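Local coordinates for hypothetical protein Atu2648 (Agrobacterium tumefaciens str. C58, PDB 1ZCE) that is of unknown function but folds as an EVE domain, akin to the ASCH and PUA domains, several of which bind RNA, at residues G31-Q36 and H72-A77; Q36-M41 and L81-V86. One frame throughout, in Å; residues are numbered along the deposited sequence.

Contact 1: residues G31-Q36 and H72-A77; sequences GVRNYQ and HPDSTA
Gly31 and Thr76 bring their backbones closest, CA to CA 6.9 Å, where the loop leading into helix 35-42 passes the type I turn Asp74 to Ala77 that follows strand 60-73. Asp74 and Arg33 carry the contact. The aspartate's CG lies anti to the backbone N (chi1 -176°), which sends the carboxylate across to the other loop. There Asp74 OD2 takes the backbone N of Gly31 on its syn lone pair at 3.0 Å. The same oxygen forms a salt bridge with Arg33, whose NH1 donates to Asp74 OD2 at 2.9 Å along a nearly straight line (172°). That nitrogen comes from above the carboxylate, the two flat groups being turned 79° apart, yet OD2 sits in the plane of the guanidinium. A bend at chi2 folds the Arg33 chain so that NH1 also donates to Val32 O at 2.9 Å, well above that carbonyl's plane. Arg33 NH2 reaches Thr76 OG1 at 3.2 Å, slightly tilted from the guanidinium plane, while the methyl of Ala77 lies over one guanidinium face. The other carboxylate oxygen stays within the turn: Asp74 OD1 accepts from Thr76 N at 2.8 Å, an Asx turn, and from Thr76 OG1 at 2.7 Å, both from the same face. One water links Val32 N to Asp74 OD2, and a second joins Arg33 NH2 to Thr76 O. Trp83 meets Arg33 in a cation-pi contact. With each oxygen gripped by two protein donors, the buried carboxylate is fixed in rotation and probably stays ionised, its charge balanced by an arginine at the surface.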
ATOM      1  N   GLY A  31      13.697  -1.547  -2.707  1.00  7.18           N
ATOM      2  CA  GLY A  31      13.761  -0.567  -3.778  1.00  7.43           C
ATOM      3  C   GLY A  31      13.286   0.843  -3.504  1.00  7.79           C
ATOM      4  O   GLY A  31      13.396   1.699  -4.379  1.00  8.58           O
ATOM      5  N   VAL A  32      12.750   1.104  -2.318  1.00  6.67           N
ATOM      6  CA  VAL A  32      12.292   2.450  -2.006  1.00  6.73           C
ATOM      7  C   VAL A  32      13.508   3.329  -1.737  1.00  5.86           C
ATOM      8  O   VAL A  32      14.315   3.033  -0.859  1.00  6.06           O
ATOM      9  CB  VAL A  32      11.354   2.451  -0.781  1.00  6.70           C
ATOM     10  CG1 VAL A  32      11.025   3.883  -0.371  1.00  7.90           C
ATOM     11  CG2 VAL A  32      10.079   1.691  -1.113  1.00  7.23           C
ATOM     12  N   ARG A  33      13.639   4.395  -2.520  1.00  5.68           N
ATOM     13  CA  ARG A  33      14.755   5.328  -2.388  1.00  5.43           C
ATOM     14  C   ARG A  33      14.213   6.753  -2.273  1.00  5.78           C
ATOM     15  O   ARG A  33      14.693   7.686  -2.921  1.00  5.62           O
ATOM     16  CB  ARG A  33      15.687   5.203  -3.598  1.00  6.32           C
ATOM     17  CG  ARG A  33      16.275   3.804  -3.788  1.00  7.61           C
ATOM     18  CD  ARG A  33      17.223   3.423  -2.654  1.00  8.57           C
ATOM     19  NE  ARG A  33      17.831   2.105  -2.842  1.00 10.24           N
ATOM     20  CZ  ARG A  33      17.363   0.971  -2.322  1.00  8.88           C
ATOM     21  NH1 ARG A  33      16.272   0.982  -1.567  1.00  9.42           N
ATOM     22  NH2 ARG A  33      17.985  -0.177  -2.559  1.00 10.59           N
ATOM     23  N   ASN A  34      13.196   6.892  -1.432  1.00  6.46           N
ATOM     24  CA  ASN A  34      12.531   8.161  -1.169  1.00  6.31           C
ATOM     25  C   ASN A  34      12.435   8.248   0.351  1.00  5.19           C
ATOM     26  O   ASN A  34      11.911   7.337   0.996  1.00  5.04           O
ATOM     27  CB  ASN A  34      11.139   8.148  -1.813  1.00  7.35           C
ATOM     28  CG  ASN A  34      10.347   9.412  -1.538  1.00  8.93           C
ATOM     29  OD1 ASN A  34       9.852   9.622  -0.430  1.00  8.86           O
ATOM     30  ND2 ASN A  34      10.225  10.263  -2.547  1.00 10.90           N
ATOM     31  N   TYR A  35      12.945   9.333   0.926  1.00  5.89           N
ATOM     32  CA  TYR A  35      12.936   9.482   2.376  1.00  6.41           C
ATOM     33  C   TYR A  35      11.551   9.460   3.002  1.00  6.75           C
ATOM     34  O   TYR A  35      11.334   8.791   4.010  1.00  6.12           O
ATOM     35  CB  TYR A  35      13.671  10.762   2.779  1.00  7.66           C
ATOM     36  CG  TYR A  35      15.130  10.755   2.388  1.00  9.24           C
ATOM     37  CD1 TYR A  35      15.629  11.669   1.462  1.00  9.62           C
ATOM     38  CD2 TYR A  35      16.009   9.822   2.929  1.00  9.56           C
ATOM     39  CE1 TYR A  35      16.969  11.652   1.082  1.00 10.57           C
ATOM     40  CE2 TYR A  35      17.348   9.795   2.556  1.00 10.80           C
ATOM     41  CZ  TYR A  35      17.822  10.712   1.632  1.00 10.04           C
ATOM     42  OH  TYR A  35      19.147  10.686   1.256  1.00 12.36           O
ATOM     43  N   GLN A  36      10.608  10.182   2.412  1.00  5.89           N
ATOM     44  CA  GLN A  36       9.259  10.220   2.958  1.00  6.94           C
ATOM     45  C   GLN A  36       8.587   8.851   2.919  1.00  5.96           C
ATOM     46  O   GLN A  36       7.912   8.460   3.872  1.00  5.88           O
ATOM     47  CB  GLN A  36       8.409  11.243   2.204  1.00  9.07           C
ATOM     48  CG  GLN A  36       6.954  11.247   2.629  1.00 14.18           C
ATOM     49  CD  GLN A  36       6.783  11.409   4.126  1.00 19.14           C
ATOM     50  OE1 GLN A  36       5.777  10.983   4.692  1.00 23.84           O
ATOM     51  NE2 GLN A  36       7.757  12.037   4.773  1.00 21.97           N
ATOM     52  N   HIS A  72      13.258  -2.705   8.565  1.00  6.04           N
ATOM     53  CA  HIS A  72      14.566  -3.312   8.759  1.00  5.80           C
ATOM     54  C   HIS A  72      15.412  -2.952   7.538  1.00  6.40           C
ATOM     55  O   HIS A  72      14.875  -2.543   6.508  1.00  6.93           O
ATOM     56  CB  HIS A  72      14.432  -4.832   8.870  1.00  6.42           C
ATOM     57  CG  HIS A  72      13.896  -5.474   7.629  1.00  7.19           C
ATOM     58  ND1 HIS A  72      12.559  -5.767   7.450  1.00  9.29           N
ATOM     59  CD2 HIS A  72      14.512  -5.829   6.478  1.00  7.72           C
ATOM     60  CE1 HIS A  72      12.380  -6.273   6.245  1.00  7.74           C
ATOM     61  NE2 HIS A  72      13.551  -6.319   5.632  1.00 11.59           N
ATOM     62  N   PRO A  73      16.742  -3.097   7.634  1.00  6.43           N
ATOM     63  CA  PRO A  73      17.585  -2.763   6.485  1.00  7.67           C
ATOM     64  C   PRO A  73      17.108  -3.417   5.186  1.00  7.19           C
ATOM     65  O   PRO A  73      16.764  -4.596   5.160  1.00  6.73           O
ATOM     66  CB  PRO A  73      18.962  -3.262   6.916  1.00  8.52           C
ATOM     67  CG  PRO A  73      18.950  -3.003   8.384  1.00  9.74           C
ATOM     68  CD  PRO A  73      17.565  -3.474   8.798  1.00  7.05           C
ATOM     69  N   ASP A  74      17.079  -2.634   4.113  1.00  7.26           N
ATOM     70  CA  ASP A  74      16.662  -3.115   2.795  1.00  7.43           C
ATOM     71  C   ASP A  74      17.765  -4.035   2.263  1.00  8.76           C
ATOM     72  O   ASP A  74      18.881  -3.583   2.016  1.00  8.43           O
ATOM     73  CB  ASP A  74      16.479  -1.914   1.860  1.00  7.65           C
ATOM     74  CG  ASP A  74      15.958  -2.300   0.484  1.00  6.72           C
ATOM     75  OD1 ASP A  74      16.176  -3.450   0.055  1.00  7.85           O
ATOM     76  OD2 ASP A  74      15.343  -1.432  -0.176  1.00  7.70           O
ATOM     77  N   SER A  75      17.450  -5.313   2.069  1.00  8.60           N
ATOM     78  CA  SER A  75      18.431  -6.288   1.595  1.00  9.48           C
ATOM     79  C   SER A  75      19.066  -5.935   0.255  1.00 10.31           C
ATOM     80  O   SER A  75      20.089  -6.511  -0.117  1.00 12.55           O
ATOM     81  CB  SER A  75      17.787  -7.670   1.487  1.00 10.15           C
ATOM     82  OG  SER A  75      16.860  -7.709   0.417  1.00 11.27           O
ATOM     83  N   THR A  76      18.464  -5.001  -0.473  1.00 10.57           N
ATOM     84  CA  THR A  76      18.995  -4.602  -1.772  1.00 11.30           C
ATOM     85  C   THR A  76      19.811  -3.315  -1.687  1.00 12.30           C
ATOM     86  O   THR A  76      20.325  -2.837  -2.696  1.00 14.04           O
ATOM     87  CB  THR A  76      17.863  -4.383  -2.802  1.00 11.50           C
ATOM     88  OG1 THR A  76      17.084  -3.237  -2.431  1.00 12.08           O
ATOM     89  CG2 THR A  76      16.958  -5.609  -2.871  1.00 11.60           C
ATOM     90  N   ALA A  77      19.929  -2.761  -0.484  1.00 12.97           N
ATOM     91  CA  ALA A  77      20.678  -1.524  -0.286  1.00 14.96           C
ATOM     92  C   ALA A  77      22.122  -1.804   0.110  1.00 17.06           C
ATOM     93  O   ALA A  77      22.791  -0.951   0.691  1.00 17.79           O
ATOM     94  CB  ALA A  77      20.004  -0.669   0.777  1.00 14.48           C
TER
HETATM   95  O   HOH W   1      12.819  -0.239   0.260  1.00  6.37           O
HETATM   96  O   HOH W   2      20.603  -0.354  -3.765  1.00 30.57           O

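Contact 2: residues Q36-M41 and L81-V86; sequences QARNNM and LKWDCV
Arg38 meets Lys82 and Asp84 while Met41 meets Cys85 and Val86, dividing the contact between a polar end and an apolar one. The arginine crosses Lys82 at about a right angle and delivers Arg38 NH1 to Lys82 O at 2.7 Å, although that oxygen's position is somewhat uncertain. A bend at chi3 (67°) turns the guanidinium back toward its own helix, where NE and NH2 together grip Asn39 OD1. The Arg38 NH2 bond, 2.9 Å to Asn39 OD1, lies on a lone pair; NE comes from above the amide plane. Nearer the helix along the same chain, Arg38 CG runs past the carboxylate of Asp84, 3.4 Å from OD1, and CD meets the Trp83 ring obliquely. Asp84 has its salt bridge with Arg42 instead. In this EVE domain the helix packs beside the start of strand 84-99, the short axes 7.7 Å apart and 49° from parallel. Met41, a selenomethionine, lies between helix and strand. Its chain bends at chi3 (-68°), which brings Met41 CE to 3.6 Å from Cys85 CB and 3.4 Å from Asp84 O, while Met41 SE lies 3.9 Å from Val86 CG2. The selenium side covers Val86 N, which is buried without a hydrogen-bond partner in the model. The other valine methyl, Val86 CG1, packs against Met41 O at 3.5 Å. Ser71 of strand 60-73 touches both Met41 and Val86.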
ATOM      1  N   GLN A  36      10.608  10.182   2.412  1.00  5.89           N
ATOM      2  CA  GLN A  36       9.259  10.220   2.958  1.00  6.94           C
ATOM      3  C   GLN A  36       8.587   8.851   2.919  1.00  5.96           C
ATOM      4  O   GLN A  36       7.912   8.460   3.872  1.00  5.88           O
ATOM      5  CB  GLN A  36       8.409  11.243   2.204  1.00  9.07           C
ATOM      6  CG  GLN A  36       6.954  11.247   2.629  1.00 14.18           C
ATOM      7  CD  GLN A  36       6.783  11.409   4.126  1.00 19.14           C
ATOM      8  OE1 GLN A  36       5.777  10.983   4.692  1.00 23.84           O
ATOM      9  NE2 GLN A  36       7.757  12.037   4.773  1.00 21.97           N
ATOM     10  N   ALA A  37       8.760   8.132   1.814  1.00  5.14           N
ATOM     11  CA  ALA A  37       8.174   6.799   1.680  1.00  4.72           C
ATOM     12  C   ALA A  37       8.801   5.867   2.720  1.00  4.32           C
ATOM     13  O   ALA A  37       8.107   5.070   3.359  1.00  4.36           O
ATOM     14  CB  ALA A  37       8.407   6.262   0.276  1.00  4.81           C
ATOM     15  N   ARG A  38      10.118   5.973   2.876  1.00  3.80           N
ATOM     16  CA  ARG A  38      10.847   5.176   3.851  1.00  4.65           C
ATOM     17  C   ARG A  38      10.324   5.489   5.250  1.00  4.28           C
ATOM     18  O   ARG A  38      10.083   4.590   6.053  1.00  4.36           O
ATOM     19  CB  ARG A  38      12.338   5.506   3.792  1.00  4.88           C
ATOM     20  CG  ARG A  38      13.174   4.793   4.844  1.00  6.01           C
ATOM     21  CD  ARG A  38      14.497   5.511   5.074  1.00  5.95           C
ATOM     22  NE  ARG A  38      14.297   6.820   5.690  1.00  6.98           N
ATOM     23  CZ  ARG A  38      15.274   7.675   5.968  1.00  7.79           C
ATOM     24  NH1 ARG A  38      16.531   7.366   5.683  1.00  9.91           N
ATOM     25  NH2 ARG A  38      14.990   8.836   6.539  1.00  8.45           N
ATOM     26  N   ASN A  39      10.157   6.775   5.539  1.00  3.74           N
ATOM     27  CA  ASN A  39       9.679   7.194   6.846  1.00  5.48           C
ATOM     28  C   ASN A  39       8.254   6.726   7.090  1.00  4.77           C
ATOM     29  O   ASN A  39       7.882   6.446   8.227  1.00  4.96           O
ATOM     30  CB  ASN A  39       9.794   8.712   6.998  1.00  6.40           C
ATOM     31  CG  ASN A  39      11.244   9.188   7.017  1.00  7.20           C
ATOM     32  OD1 ASN A  39      12.173   8.393   7.186  1.00  7.43           O
ATOM     33  ND2 ASN A  39      11.440  10.494   6.856  1.00  7.97           N
ATOM     34  N   ASN A  40       7.453   6.640   6.032  1.00  3.71           N
ATOM     35  CA  ASN A  40       6.090   6.152   6.187  1.00  4.03           C
ATOM     36  C   ASN A  40       6.167   4.686   6.612  1.00  3.94           C
ATOM     37  O   ASN A  40       5.414   4.239   7.477  1.00  5.21           O
ATOM     38  CB  ASN A  40       5.307   6.313   4.877  1.00  4.77           C
ATOM     39  CG  ASN A  40       4.852   7.753   4.637  1.00  5.36           C
ATOM     40  OD1 ASN A  40       4.518   8.143   3.516  1.00  6.52           O
ATOM     41  ND2 ASN A  40       4.830   8.545   5.700  1.00  5.64           N
HETATM   42  N   MSE A  41       7.087   3.934   6.019  1.00  3.83           N
HETATM   43  CA  MSE A  41       7.227   2.539   6.407  1.00  3.56           C
HETATM   44  C   MSE A  41       7.699   2.428   7.857  1.00  4.10           C
HETATM   45  O   MSE A  41       7.262   1.539   8.585  1.00  4.74           O
HETATM   46  CB  MSE A  41       8.176   1.797   5.459  1.00  3.30           C
HETATM   47  CG  MSE A  41       7.555   1.570   4.085  1.00  4.12           C
HETATM   48 SE   MSE A  41       8.560   0.395   2.895  1.00  9.85          SE
HETATM   49  CE  MSE A  41      10.091   1.565   2.624  1.00  5.68           C
ATOM     50  N   LEU A  81      22.762   2.327   5.299  1.00 22.28           N
ATOM     51  CA  LEU A  81      22.211   2.690   6.597  1.00 19.94           C
ATOM     52  C   LEU A  81      20.903   3.472   6.517  1.00 18.66           C
ATOM     53  O   LEU A  81      20.046   3.347   7.393  1.00 19.58           O
ATOM     54  CB  LEU A  81      23.250   3.497   7.382  1.00 21.60           C
ATOM     55  CG  LEU A  81      23.278   3.350   8.905  1.00 22.47           C
ATOM     56  CD1 LEU A  81      24.477   4.103   9.458  1.00 23.24           C
ATOM     57  CD2 LEU A  81      21.990   3.876   9.509  1.00 22.44           C
ATOM     58  N   LYS A  82      20.731   4.270   5.472  1.00 16.23           N
ATOM     59  CA  LYS A  82      19.510   5.052   5.376  1.00 15.46           C
ATOM     60  C   LYS A  82      18.355   4.412   4.617  1.00 12.27           C
ATOM     61  O   LYS A  82      17.281   4.995   4.549  1.00 11.49           O
ATOM     62  CB  LYS A  82      19.810   6.437   4.799  1.00 18.48           C
ATOM     63  CG  LYS A  82      20.537   6.423   3.479  1.00 20.72           C
ATOM     64  CD  LYS A  82      20.826   7.833   3.020  1.00 22.39           C
ATOM     65  CE  LYS A  82      21.634   7.827   1.743  1.00 21.41           C
ATOM     66  NZ  LYS A  82      21.891   9.205   1.237  1.00 20.37           N
ATOM     67  N   TRP A  83      18.550   3.221   4.060  1.00  9.83           N
ATOM     68  CA  TRP A  83      17.458   2.573   3.343  1.00  8.56           C
ATOM     69  C   TRP A  83      16.943   1.330   4.061  1.00  9.09           C
ATOM     70  O   TRP A  83      17.632   0.312   4.148  1.00  9.05           O
ATOM     71  CB  TRP A  83      17.890   2.211   1.918  1.00 10.54           C
ATOM     72  CG  TRP A  83      18.235   3.411   1.074  1.00  9.48           C
ATOM     73  CD1 TRP A  83      19.346   3.568   0.293  1.00 10.03           C
ATOM     74  CD2 TRP A  83      17.470   4.617   0.926  1.00  8.98           C
ATOM     75  NE1 TRP A  83      19.323   4.791  -0.325  1.00 10.90           N
ATOM     76  CE2 TRP A  83      18.184   5.457   0.044  1.00 10.41           C
ATOM     77  CE3 TRP A  83      16.254   5.072   1.454  1.00  9.96           C
ATOM     78  CZ2 TRP A  83      17.722   6.724  -0.324  1.00  9.94           C
ATOM     79  CZ3 TRP A  83      15.795   6.335   1.087  1.00 10.29           C
ATOM     80  CH2 TRP A  83      16.531   7.144   0.207  1.00 10.86           C
ATOM     81  N   ASP A  84      15.735   1.438   4.605  1.00  8.10           N
ATOM     82  CA  ASP A  84      15.101   0.317   5.281  1.00  7.21           C
ATOM     83  C   ASP A  84      13.652   0.189   4.805  1.00  6.70           C
ATOM     84  O   ASP A  84      13.117   1.099   4.170  1.00  6.10           O
ATOM     85  CB  ASP A  84      15.194   0.442   6.822  1.00  7.91           C
ATOM     86  CG  ASP A  84      14.955   1.854   7.336  1.00  8.87           C
ATOM     87  OD1 ASP A  84      13.843   2.390   7.158  1.00  8.17           O
ATOM     88  OD2 ASP A  84      15.884   2.430   7.942  1.00  9.99           O
ATOM     89  N   CYS A  85      13.026  -0.944   5.102  1.00  5.47           N
ATOM     90  CA  CYS A  85      11.663  -1.187   4.653  1.00  5.24           C
ATOM     91  C   CYS A  85      10.949  -2.262   5.461  1.00  4.80           C
ATOM     92  O   CYS A  85      11.567  -3.006   6.235  1.00  5.43           O
ATOM     93  CB  CYS A  85      11.697  -1.622   3.186  1.00  4.72           C
ATOM     94  SG  CYS A  85      12.770  -3.089   2.910  1.00  6.88           S
ATOM     95  N   VAL A  86       9.633  -2.326   5.279  1.00  4.36           N
ATOM     96  CA  VAL A  86       8.823  -3.342   5.932  1.00  4.83           C
ATOM     97  C   VAL A  86       8.631  -4.487   4.942  1.00  4.63           C
ATOM     98  O   VAL A  86       9.117  -4.445   3.809  1.00  4.55           O
ATOM     99  CB  VAL A  86       7.404  -2.814   6.311  1.00  4.67           C
ATOM    100  CG1 VAL A  86       7.510  -1.743   7.379  1.00  6.59           C
ATOM    101  CG2 VAL A  86       6.695  -2.260   5.078  1.00  4.38           C
TER
HETATM  102  O   HOH W   3      11.279   1.813   6.566  1.00  6.74           O

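Contacts 1 and 2 are neighbours at one end of the sheet, their centres about 5 Å apart. Along the chain their segments alternate: 31-36, 36-41, 72-77, 81-86. Gln36 belongs to both, and helix 35-42 runs out of the loop of contact 1 into contact 2. On the other side, strands 60-73 and 84-99 follow each other and pair antiparallel, so that His72 O probably bonds to Cys85 N (2.8 Å) and Asp74 N to Trp83 O (3.0 Å). Trp83 CH2 also packs on Arg33 C. The helix and the loop before it are thus joined twice to this one hairpin, within a single EVE domain.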